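Local coordinates for protein NAD nucleotidase (Haemophilus influenzae, PDB 3ZTV) that degrades NAD to adenosine and nicotinamide riboside in the periplasm, acting as a zinc-dependent 5'-nucleotidase with pyrophosphatase activity, at residues 21-26 and 76-81; 87-92 and 341-346; 352-357 and 422-427. All coordinates share one frame; numbering follows the deposited sequence.

Contact 1. Residues 21-26 and 76-81. With ZN (zinc ion), chain C.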
# COMPACT_ATOMS: atom_id res chain seq x y z
N HIS A 21 21.87 -6.96 -17.22
CA HIS A 21 23.13 -7.48 -17.77
C HIS A 21 23.93 -8.34 -16.78
O HIS A 21 24.71 -9.19 -17.21
CB HIS A 21 23.97 -6.41 -18.51
CG HIS A 21 24.92 -5.62 -17.65
ND1 HIS A 21 24.59 -4.38 -17.12
CD2 HIS A 21 26.21 -5.84 -17.32
CE1 HIS A 21 25.63 -3.90 -16.46
NE2 HIS A 21 26.63 -4.76 -16.58
N HIS A 22 23.69 -8.15 -15.48
CA HIS A 22 24.23 -9.06 -14.46
C HIS A 22 25.73 -9.33 -14.61
O HIS A 22 26.19 -10.47 -14.53
CB HIS A 22 23.45 -10.38 -14.47
CG HIS A 22 22.12 -10.30 -13.77
ND1 HIS A 22 21.99 -10.31 -12.40
CD2 HIS A 22 20.86 -10.26 -14.27
CE1 HIS A 22 20.70 -10.24 -12.08
NE2 HIS A 22 20.00 -10.23 -13.20
N SER A 23 26.48 -8.26 -14.89
CA SER A 23 27.93 -8.35 -14.98
C SER A 23 28.45 -9.22 -16.12
O SER A 23 29.62 -9.65 -16.09
CB SER A 23 28.54 -8.78 -13.63
OG SER A 23 28.21 -7.85 -12.61
N TYR A 24 27.61 -9.45 -17.13
CA TYR A 24 28.05 -10.19 -18.33
C TYR A 24 28.77 -9.24 -19.28
O TYR A 24 28.19 -8.74 -20.25
CB TYR A 24 26.87 -10.87 -19.04
CG TYR A 24 26.50 -12.20 -18.43
CD1 TYR A 24 25.89 -12.27 -17.18
CD2 TYR A 24 26.78 -13.39 -19.09
CE1 TYR A 24 25.55 -13.49 -16.62
CE2 TYR A 24 26.46 -14.61 -18.54
CZ TYR A 24 25.84 -14.66 -17.30
OH TYR A 24 25.52 -15.88 -16.76
N LEU A 25 30.05 -9.00 -19.00
CA LEU A 25 30.82 -8.11 -19.85
C LEU A 25 31.24 -8.77 -21.16
O LEU A 25 31.38 -8.10 -22.19
CB LEU A 25 32.06 -7.59 -19.12
CG LEU A 25 31.89 -6.27 -18.35
CD1 LEU A 25 30.73 -6.33 -17.37
CD2 LEU A 25 33.18 -5.89 -17.65
N GLU A 26 31.42 -10.09 -21.12
CA GLU A 26 31.83 -10.84 -22.31
C GLU A 26 30.60 -11.50 -22.92
O GLU A 26 29.58 -11.63 -22.26
CB GLU A 26 32.86 -11.91 -21.93
CG GLU A 26 34.19 -11.38 -21.43
CD GLU A 26 35.23 -12.47 -21.23
OE1 GLU A 26 35.45 -13.26 -22.17
OE2 GLU A 26 35.83 -12.55 -20.14
N LEU A 76 32.24 -13.29 -12.29
CA LEU A 76 33.40 -12.79 -11.54
C LEU A 76 33.72 -11.33 -11.85
O LEU A 76 34.48 -10.69 -11.12
CB LEU A 76 34.64 -13.67 -11.78
CG LEU A 76 34.63 -15.05 -11.13
CD1 LEU A 76 35.89 -15.81 -11.54
CD2 LEU A 76 34.56 -14.94 -9.62
N TYR A 77 33.16 -10.78 -12.92
CA TYR A 77 33.35 -9.36 -13.20
C TYR A 77 32.73 -8.48 -12.11
O TYR A 77 33.17 -7.35 -11.90
CB TYR A 77 32.83 -8.96 -14.58
CG TYR A 77 33.78 -9.33 -15.70
CD1 TYR A 77 34.97 -8.63 -15.90
CD2 TYR A 77 33.49 -10.38 -16.57
CE1 TYR A 77 35.84 -8.96 -16.93
CE2 TYR A 77 34.37 -10.72 -17.60
CZ TYR A 77 35.53 -10.00 -17.78
OH TYR A 77 36.42 -10.32 -18.79
N PHE A 78 31.71 -8.99 -11.42
CA PHE A 78 31.23 -8.30 -10.24
C PHE A 78 32.11 -8.62 -9.03
O PHE A 78 32.64 -7.72 -8.38
CB PHE A 78 29.79 -8.63 -9.87
CG PHE A 78 29.39 -8.03 -8.57
CD1 PHE A 78 29.29 -6.66 -8.45
CD2 PHE A 78 29.26 -8.81 -7.44
CE1 PHE A 78 28.98 -6.08 -7.25
CE2 PHE A 78 28.95 -8.23 -6.22
CZ PHE A 78 28.81 -6.86 -6.13
N THR A 79 32.21 -9.90 -8.72
CA THR A 79 32.86 -10.39 -7.51
C THR A 79 34.26 -9.82 -7.29
O THR A 79 34.60 -9.43 -6.18
CB THR A 79 32.94 -11.92 -7.54
OG1 THR A 79 31.64 -12.45 -7.88
CG2 THR A 79 33.39 -12.47 -6.19
N LEU A 80 35.05 -9.76 -8.34
CA LEU A 80 36.46 -9.40 -8.19
C LEU A 80 36.70 -7.90 -8.28
O LEU A 80 37.81 -7.43 -7.98
CB LEU A 80 37.31 -10.14 -9.21
CG LEU A 80 37.22 -11.66 -9.07
CD1 LEU A 80 37.97 -12.36 -10.20
CD2 LEU A 80 37.77 -12.11 -7.72
N PHE A 81 35.67 -7.15 -8.66
CA PHE A 81 35.80 -5.71 -8.87
C PHE A 81 34.82 -4.85 -8.07
O PHE A 81 34.92 -3.63 -8.09
CB PHE A 81 35.71 -5.36 -10.36
CG PHE A 81 36.76 -6.04 -11.19
CD1 PHE A 81 38.06 -5.55 -11.23
CD2 PHE A 81 36.47 -7.20 -11.88
CE1 PHE A 81 39.05 -6.19 -11.97
CE2 PHE A 81 37.44 -7.85 -12.63
CZ PHE A 81 38.74 -7.34 -12.67
ZN ZN C . 17.94 -9.76 -13.23
O HOH W 1 16.35 -10.07 -11.94

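Contact 2. Residues 87-92 and 341-346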
# COMPACT_ATOMS: atom_id res chain seq x y z
N ALA A 87 30.49 -0.38 -13.74
CA ALA A 87 30.41 1.07 -13.84
C ALA A 87 31.19 1.59 -15.04
O ALA A 87 30.73 2.49 -15.75
CB ALA A 87 30.88 1.74 -12.54
N ALA A 88 32.37 1.02 -15.28
CA ALA A 88 33.23 1.47 -16.36
C ALA A 88 32.57 1.27 -17.73
O ALA A 88 32.58 2.18 -18.58
CB ALA A 88 34.58 0.75 -16.30
N VAL A 89 32.02 0.09 -17.96
CA VAL A 89 31.41 -0.17 -19.27
C VAL A 89 30.08 0.58 -19.44
O VAL A 89 29.75 1.02 -20.54
CB VAL A 89 31.29 -1.68 -19.60
CG1 VAL A 89 32.69 -2.35 -19.61
CG2 VAL A 89 30.36 -2.40 -18.63
N MET A 90 29.34 0.75 -18.35
CA MET A 90 28.12 1.55 -18.38
C MET A 90 28.43 3.01 -18.71
O MET A 90 27.77 3.63 -19.54
CB MET A 90 27.37 1.45 -17.05
CG MET A 90 26.75 0.09 -16.81
SD MET A 90 26.19 -0.18 -15.11
CE MET A 90 24.65 0.75 -15.08
N ASN A 91 29.46 3.56 -18.06
CA ASN A 91 29.88 4.92 -18.34
C ASN A 91 30.23 5.08 -19.82
O ASN A 91 29.88 6.08 -20.45
CB ASN A 91 31.08 5.30 -17.48
CG ASN A 91 30.70 5.56 -16.03
OD1 ASN A 91 29.53 5.72 -15.70
ND2 ASN A 91 31.70 5.61 -15.16
N ALA A 92 30.91 4.07 -20.38
CA ALA A 92 31.33 4.10 -21.78
C ALA A 92 30.16 4.06 -22.75
O ALA A 92 30.29 4.45 -23.92
CB ALA A 92 32.31 2.97 -22.07
N LYS A 341 38.89 -1.92 -25.11
CA LYS A 341 40.06 -1.61 -24.28
C LYS A 341 39.78 -1.86 -22.79
O LYS A 341 40.60 -2.44 -22.08
CB LYS A 341 40.49 -0.16 -24.50
CG LYS A 341 41.10 0.12 -25.87
CD LYS A 341 41.38 1.61 -26.07
CE LYS A 341 41.66 2.33 -24.76
NZ LYS A 341 42.84 1.79 -24.04
N LEU A 342 38.61 -1.42 -22.33
CA LEU A 342 38.22 -1.64 -20.94
C LEU A 342 38.12 -3.12 -20.63
O LEU A 342 38.65 -3.59 -19.62
CB LEU A 342 36.88 -0.95 -20.62
CG LEU A 342 36.90 0.57 -20.61
CD1 LEU A 342 35.48 1.14 -20.56
CD2 LEU A 342 37.72 1.09 -19.44
N ILE A 343 37.46 -3.87 -21.50
CA ILE A 343 37.26 -5.28 -21.24
C ILE A 343 38.58 -6.07 -21.26
O ILE A 343 38.78 -6.99 -20.47
CB ILE A 343 36.19 -5.88 -22.17
CG1 ILE A 343 34.82 -5.28 -21.83
CG2 ILE A 343 36.13 -7.40 -22.03
CD1 ILE A 343 33.72 -5.67 -22.81
N ALA A 344 39.48 -5.71 -22.16
CA ALA A 344 40.80 -6.34 -22.21
C ALA A 344 41.54 -6.12 -20.89
O ALA A 344 42.15 -7.04 -20.34
CB ALA A 344 41.62 -5.78 -23.37
N LYS A 345 41.47 -4.90 -20.38
CA LYS A 345 42.10 -4.57 -19.11
C LYS A 345 41.51 -5.37 -17.96
O LYS A 345 42.24 -5.95 -17.14
CB LYS A 345 41.98 -3.07 -18.82
CG LYS A 345 42.54 -2.66 -17.47
CD LYS A 345 42.38 -1.16 -17.22
CE LYS A 345 40.93 -0.79 -16.97
NZ LYS A 345 40.77 0.66 -16.71
N TYR A 346 40.17 -5.41 -17.89
CA TYR A 346 39.50 -6.12 -16.79
C TYR A 346 39.65 -7.63 -16.90
O TYR A 346 39.76 -8.32 -15.88
CB TYR A 346 38.02 -5.71 -16.67
CG TYR A 346 37.83 -4.34 -16.07
CD1 TYR A 346 38.14 -4.11 -14.73
CD2 TYR A 346 37.35 -3.28 -16.82
CE1 TYR A 346 37.97 -2.86 -14.17
CE2 TYR A 346 37.18 -2.02 -16.26
CZ TYR A 346 37.50 -1.82 -14.94
OH TYR A 346 37.33 -0.57 -14.37

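Contact 3. Residues 352-357 and 422-427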
# COMPACT_ATOMS: atom_id res chain seq x y z
N ARG A 352 44.22 -12.67 -12.95
CA ARG A 352 45.11 -12.61 -11.79
C ARG A 352 44.32 -12.76 -10.49
O ARG A 352 44.62 -13.60 -9.65
CB ARG A 352 45.91 -11.30 -11.77
CG ARG A 352 46.78 -11.06 -13.00
CD ARG A 352 47.57 -9.75 -12.87
NE ARG A 352 48.76 -9.88 -12.03
CZ ARG A 352 49.52 -8.86 -11.65
NH1 ARG A 352 49.21 -7.62 -12.02
NH2 ARG A 352 50.59 -9.07 -10.90
N LEU A 353 43.26 -11.96 -10.35
CA LEU A 353 42.48 -11.91 -9.11
C LEU A 353 41.75 -13.22 -8.80
O LEU A 353 41.55 -13.55 -7.63
CB LEU A 353 41.49 -10.74 -9.15
CG LEU A 353 42.12 -9.36 -9.23
CD1 LEU A 353 41.07 -8.28 -9.48
CD2 LEU A 353 42.90 -9.07 -7.94
N ALA A 354 41.36 -13.96 -9.84
CA ALA A 354 40.61 -15.19 -9.64
C ALA A 354 41.46 -16.29 -9.01
O ALA A 354 40.91 -17.28 -8.51
CB ALA A 354 40.01 -15.67 -10.95
N GLN A 355 42.78 -16.13 -9.04
CA GLN A 355 43.71 -17.09 -8.45
C GLN A 355 43.95 -16.82 -6.97
O GLN A 355 44.62 -17.60 -6.29
CB GLN A 355 45.04 -17.10 -9.20
CG GLN A 355 44.91 -17.55 -10.64
CD GLN A 355 46.24 -17.50 -11.36
OE1 GLN A 355 47.06 -18.42 -11.25
NE2 GLN A 355 46.48 -16.41 -12.07
N GLU A 356 43.43 -15.70 -6.47
CA GLU A 356 43.57 -15.37 -5.06
C GLU A 356 42.70 -16.25 -4.17
O GLU A 356 41.70 -16.81 -4.62
CB GLU A 356 43.29 -13.88 -4.81
CG GLU A 356 44.34 -12.96 -5.44
CD GLU A 356 44.14 -11.49 -5.11
OE1 GLU A 356 43.10 -11.13 -4.51
OE2 GLU A 356 45.03 -10.69 -5.46
N ILE A 357 43.10 -16.39 -2.91
CA ILE A 357 42.44 -17.29 -1.99
C ILE A 357 41.21 -16.64 -1.37
O ILE A 357 41.28 -15.52 -0.86
CB ILE A 357 43.42 -17.75 -0.89
CG1 ILE A 357 44.60 -18.49 -1.52
CG2 ILE A 357 42.71 -18.61 0.14
CD1 ILE A 357 45.77 -18.71 -0.57
N THR A 422 40.40 -21.06 -4.03
CA THR A 422 40.44 -19.82 -4.81
C THR A 422 39.09 -19.58 -5.49
O THR A 422 38.22 -20.45 -5.51
CB THR A 422 41.54 -19.88 -5.89
OG1 THR A 422 41.15 -20.80 -6.91
CG2 THR A 422 42.88 -20.31 -5.28
N PHE A 423 38.92 -18.39 -6.07
CA PHE A 423 37.72 -18.10 -6.84
C PHE A 423 37.56 -19.09 -7.99
O PHE A 423 36.47 -19.58 -8.24
CB PHE A 423 37.74 -16.66 -7.36
CG PHE A 423 37.76 -15.63 -6.27
CD1 PHE A 423 38.96 -15.21 -5.72
CD2 PHE A 423 36.57 -15.08 -5.78
CE1 PHE A 423 39.00 -14.26 -4.71
CE2 PHE A 423 36.60 -14.13 -4.77
CZ PHE A 423 37.82 -13.71 -4.23
N ASN A 424 38.66 -19.38 -8.69
CA ASN A 424 38.63 -20.35 -9.78
C ASN A 424 38.16 -21.71 -9.31
O ASN A 424 37.42 -22.41 -10.00
CB ASN A 424 40.01 -20.52 -10.42
CG ASN A 424 40.38 -19.38 -11.34
OD1 ASN A 424 39.53 -18.83 -12.04
ND2 ASN A 424 41.66 -19.03 -11.35
N ASP A 425 38.62 -22.10 -8.12
CA ASP A 425 38.27 -23.40 -7.56
C ASP A 425 36.75 -23.58 -7.43
O ASP A 425 36.24 -24.67 -7.65
CB ASP A 425 38.94 -23.61 -6.21
CG ASP A 425 40.45 -23.76 -6.31
OD1 ASP A 425 40.97 -24.07 -7.40
OD2 ASP A 425 41.11 -23.57 -5.27
N ALA A 426 36.04 -22.52 -7.05
CA ALA A 426 34.59 -22.60 -6.92
C ALA A 426 33.92 -22.96 -8.24
O ALA A 426 32.98 -23.76 -8.28
CB ALA A 426 34.01 -21.30 -6.37
N TYR A 427 34.40 -22.36 -9.32
CA TYR A 427 33.89 -22.65 -10.65
C TYR A 427 34.32 -24.05 -11.13
O TYR A 427 33.68 -24.63 -12.00
CB TYR A 427 34.31 -21.56 -11.64
CG TYR A 427 33.44 -20.33 -11.56
CD1 TYR A 427 33.68 -19.33 -10.62
CD2 TYR A 427 32.37 -20.17 -12.43
CE1 TYR A 427 32.87 -18.21 -10.55
CE2 TYR A 427 31.56 -19.05 -12.37
CZ TYR A 427 31.82 -18.07 -11.43
OH TYR A 427 31.00 -16.97 -11.38

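Contact 1. Residues 21-26 and 76-81
The Tyr77 side chain, its CG anti to the carbonyl carbon and beside the backbone N (chi1 -79°), meets Leu25 with one ring face and Glu26 with its hydroxyl. Glu26 runs extended beyond CG (chi2 -173°), which carries CD out beside the Tyr77 hydroxyl, and the side chain crosses the tyrosine at about a right angle. Tyr77 OH donates to Glu26 OE2 over 2.7 Å, reaching the anti side of that oxygen 29° out of the carboxylate plane. The second oxygen, OE1, makes a salt bridge to Lys347, so both ends of the carboxylate are engaged. Leu25 CB stands 4.1 Å from the Tyr77 ring centroid, a CH-pi contact over the face, while Leu25 CD2 lies 3.7 Å from Tyr77 CD1. Farther back along the loop, Ser23 OG abuts Phe78 CB at 3.3 Å and is hydrogen-bonded to Asp86. The same loop carries His22, whose NE2 binds zinc at 2.1 Å with Asp20 and Asp70, so the packing lies beside the metal site of the calcineurin-like phosphoesterase domain. The loop joins strands 11-18 and 28-34; helix 84-93 packs on Leu25, and helix 337-353 flanks Tyr77.

Contact 2. Residues 87-92 and 341-346
Leu342 plugs the groove between Ala88 and Ala92 in an antiparallel helix pair, helix 84-93 against helix 337-353. The short axes run 174° apart and approach to 10.4 Å, with Val89 and Leu342 nearest in register at 7.2 Å between CA atoms. At this point the first helix offers low relief, two alanine methyls one turn apart, and the second supplies the larger side chains. Leu342 CG is anti to its carbonyl carbon (chi1 -69°), and chi2 of 169° then places CD1 as the leading methyl. That methyl rests 4.0 Å from Ala92 CB on one flank and 4.4 Å from Ala88 CB on the other, with the Ala88 carbonyl forming the floor of the hollow at 3.7 Å between Ala88 O and Leu342 CD1. One turn farther along the second helix, Tyr346 provides a second, broader bump, against which the small Ala88 methyl abuts. A third meeting, looser and more lateral, sets Val89 CG1 4.2 Å from Ile343 CG1. No hydrogen bond joins the two segments, so their fit is one of shape and apolar surface.

Helix 84-93 belongs to the calcineurin-like phosphoesterase domain, and Phe46 and Asn50 of helix 46-59 pack against its Val89 and Ala92. The Tyr346 ring is also engaged edge-to-face with Phe81, and Lys345 CE lies over one of its faces, offset toward the rim. At the phenol, Ala88 CB approaches obliquely, 3.6 Å from Tyr346 OH and 3.8 Å from Tyr346 CE2.

Contact 3. Residues 352-357 and 422-427
Phe423 and Asn424, successive residues at the start of helix 423-429, straddle the carbonyl of Ala354, the ring on one flank and the carboxamide on another. Ala354 O lies at the edge of the Phe423 ring, in its plane, and 3.4 Å from Phe423 CB. Asn424 N donates to the same oxygen over 3.1 Å at an N-H...O angle of 153°. The Asn424 carboxamide then reaches back across Ala354, with OD1 3.4 Å from Ala354 CB. Beyond it, Gln355 crosses obliquely: Asn424 ND2 lies 3.6 Å from Gln355 CG, and the two amide planes are turned 36° apart. Gln355 NE2 finds its own bond at Asp351 O.

Thr422 faces the carbonyls of Gln355 and Glu356, in the type I turn from Leu353 to Glu356. Its OG1 sits between backbone N and carbonyl carbon (chi1 71°), with CG2 anti to the carbonyl carbon. That methyl meets Gln355 O at 3.4 Å, while Thr422 CA approaches Glu356 O at 3.3 Å in a CA-H...O contact. Glu356 O also comes obliquely to the Phe423 ring, 3.4 Å from CD1. Just past the turn, Thr422 and Ile357 form an antiparallel non-hydrogen-bonded pair with diverging side chains.

Thr422 and Asp425 close a capping box: Asp425 N donates to Thr422 OG1, and Thr422 N to Asp425 OD2. The type I turn sets its Ala354 carbonyl before the first turn of this helix, whose positive dipole end would be expected to favour that oxygen. The join therefore rests largely on backbone oxygens, with a single clear hydrogen bond between the segments.

Contacts 1, 2 and 3 follow one another along the chain, with none nested in another. Contact 1 lies between the others in space: its centre is about 11 Å from that of contact 2 and 14 Å from that of contact 3, which are themselves 21 Å apart. Tyr77 CE1 packs on Tyr346 CB, and Leu80 packs on Leu353, Ala354 and Phe423, linking all three. Helix 337-353 serves contacts 2 and 3, the former against the phosphoesterase domain, the latter at residues of the 5'-nucleotidase C-terminal domain. It thus spans the two domains, consistent with a connecting helix that passes close to the zinc-binding loop of contact 1.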